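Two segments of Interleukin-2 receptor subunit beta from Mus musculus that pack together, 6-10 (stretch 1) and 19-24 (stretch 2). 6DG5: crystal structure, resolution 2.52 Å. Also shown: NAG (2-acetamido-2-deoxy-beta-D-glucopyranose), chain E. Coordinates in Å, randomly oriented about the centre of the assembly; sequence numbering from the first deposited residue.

Stretch 1 6-10: SHLEC
Stretch 2 19-24: SCMWSH

Antiparallel strands alternate hydrogen-bonded and non-hydrogen-bonded pairs, and cross-strand disulfides are commonly found at the latter, as this pairing from the interleukin-2 receptor beta subunit illustrates. The strand containing Leu8 to Cys10 runs antiparallel, at 163°, to the one containing Ser19 to Trp22, their axes approaching to 4.7 Å. Glu9 and Met21 form the hydrogen-bonded pair: Met21 N donates to Glu9 O at 2.9 Å, and Glu9 N donates to Met21 O at 3.3 Å, almost linearly. Both backbones are extended, with phi/psi of -125/127 at Glu9 and -129/132 at Met21. Weaker CA-H...O contacts add to it, Cys10 CA lying 3.2 Å from Ser19 O and Cys20 CA 3.4 Å from Glu9 O.

One step along, Cys10 and Cys20 draw their CA atoms to 4.0 Å; both adopt m, joining SG to SG at 2.0 Å with chi3 of 110°. Leu8 and Trp22, CA atoms 5.0 Å apart, share the disulfide's face, and all four residues are buried. Leu8 (t, p) brings its CD1 to 4.0 Å from Trp22 CB and 4.4 Å from Cys20 CB, a compact apolar cluster; Trp22 has chi1 t and chi2 20°. Glu9 (chi1 m, not modelled beyond CG) and Met21 (t, t, m) point to the other, more exposed face, where a polar or flexible side chain is tolerated. Just before Leu8, in the loop, His7 CD2 lies 3.6 Å from Ser23 O. Together the stretches bury 389 Å².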

# COMPACT_ATOMS: atom_id res chain seq x y z
N SER B 6 -31.21 8.36 2.87
CA SER B 6 -30.72 9.74 2.92
C SER B 6 -30.16 10.08 4.30
O SER B 6 -29.05 10.61 4.41
CB SER B 6 -31.83 10.69 2.51
OG SER B 6 -33.05 10.35 3.15
N HIS B 7 -30.92 9.80 5.35
CA HIS B 7 -30.60 10.31 6.67
C HIS B 7 -29.68 9.41 7.48
O HIS B 7 -29.28 9.79 8.59
CB HIS B 7 -31.88 10.57 7.46
CG HIS B 7 -32.37 11.98 7.38
ND1 HIS B 7 -33.46 12.35 6.63
CD2 HIS B 7 -31.90 13.11 7.96
CE1 HIS B 7 -33.66 13.65 6.76
NE2 HIS B 7 -32.73 14.13 7.56
N LEU B 8 -29.34 8.23 6.99
CA LEU B 8 -28.52 7.29 7.74
C LEU B 8 -27.07 7.39 7.28
O LEU B 8 -26.79 7.41 6.07
CB LEU B 8 -29.03 5.86 7.58
CG LEU B 8 -28.46 4.80 8.52
CD1 LEU B 8 -28.92 5.07 9.95
CD2 LEU B 8 -28.91 3.43 8.07
N GLU B 9 -26.15 7.46 8.24
CA GLU B 9 -24.72 7.49 7.96
C GLU B 9 -24.04 6.36 8.73
O GLU B 9 -24.22 6.25 9.95
CB GLU B 9 -24.09 8.83 8.34
CG GLU B 9 -24.50 9.99 7.44
N CYS B 10 -23.28 5.54 8.02
CA CYS B 10 -22.59 4.40 8.62
C CYS B 10 -21.10 4.48 8.29
O CYS B 10 -20.71 4.97 7.23
CB CYS B 10 -23.16 3.08 8.12
SG CYS B 10 -24.91 2.83 8.50
N SER B 19 -20.41 1.21 12.39
CA SER B 19 -21.20 2.02 13.30
C SER B 19 -22.12 2.93 12.49
O SER B 19 -21.67 3.65 11.60
CB SER B 19 -20.31 2.86 14.22
OG SER B 19 -21.08 3.51 15.22
N CYS B 20 -23.41 2.89 12.81
CA CYS B 20 -24.43 3.66 12.11
C CYS B 20 -25.10 4.64 13.06
O CYS B 20 -25.33 4.32 14.23
CB CYS B 20 -25.49 2.75 11.49
SG CYS B 20 -24.90 1.66 10.17
N MET B 21 -25.41 5.83 12.55
CA MET B 21 -26.09 6.86 13.32
C MET B 21 -27.30 7.35 12.54
O MET B 21 -27.19 7.66 11.35
CB MET B 21 -25.15 8.02 13.66
CG MET B 21 -25.76 9.06 14.58
SD MET B 21 -24.51 10.07 15.40
CE MET B 21 -23.81 8.89 16.55
N TRP B 22 -28.45 7.42 13.21
CA TRP B 22 -29.71 7.80 12.58
C TRP B 22 -30.09 9.21 13.02
O TRP B 22 -30.12 9.50 14.22
CB TRP B 22 -30.82 6.81 12.96
CG TRP B 22 -32.07 6.96 12.15
CD1 TRP B 22 -32.20 7.58 10.94
CD2 TRP B 22 -33.38 6.50 12.51
NE1 TRP B 22 -33.51 7.52 10.52
CE2 TRP B 22 -34.25 6.86 11.46
CE3 TRP B 22 -33.89 5.80 13.61
CZ2 TRP B 22 -35.61 6.55 11.48
CZ3 TRP B 22 -35.24 5.50 13.63
CH2 TRP B 22 -36.09 5.87 12.57
N SER B 23 -30.40 10.07 12.06
CA SER B 23 -30.76 11.45 12.32
C SER B 23 -32.27 11.60 12.16
O SER B 23 -32.80 11.48 11.05
CB SER B 23 -30.01 12.40 11.38
OG SER B 23 -28.61 12.31 11.59
N HIS B 24 -32.96 11.87 13.27
CA HIS B 24 -34.40 12.04 13.26
C HIS B 24 -34.79 13.51 13.24
O HIS B 24 -35.50 13.97 12.34
CB HIS B 24 -35.03 11.34 14.47
CG HIS B 24 -36.52 11.21 14.39
ND1 HIS B 24 -37.14 10.08 13.90
CD2 HIS B 24 -37.51 12.07 14.72
CE1 HIS B 24 -38.45 10.25 13.95
NE2 HIS B 24 -38.70 11.45 14.44
C1 NAG E . -17.27 -0.16 17.43
C2 NAG E . -16.54 -0.26 18.78
C3 NAG E . -17.11 0.73 19.80
C4 NAG E . -17.23 2.14 19.21
C5 NAG E . -18.02 2.06 17.92
C6 NAG E . -18.19 3.38 17.21
C7 NAG E . -15.66 -2.52 19.21
C8 NAG E . -15.95 -3.86 19.81
N2 NAG E . -16.64 -1.62 19.31
O3 NAG E . -16.29 0.75 20.96
O4 NAG E . -17.90 2.97 20.15
O5 NAG E . -17.32 1.20 17.01
O6 NAG E . -17.51 3.41 15.97
O7 NAG E . -14.60 -2.27 18.66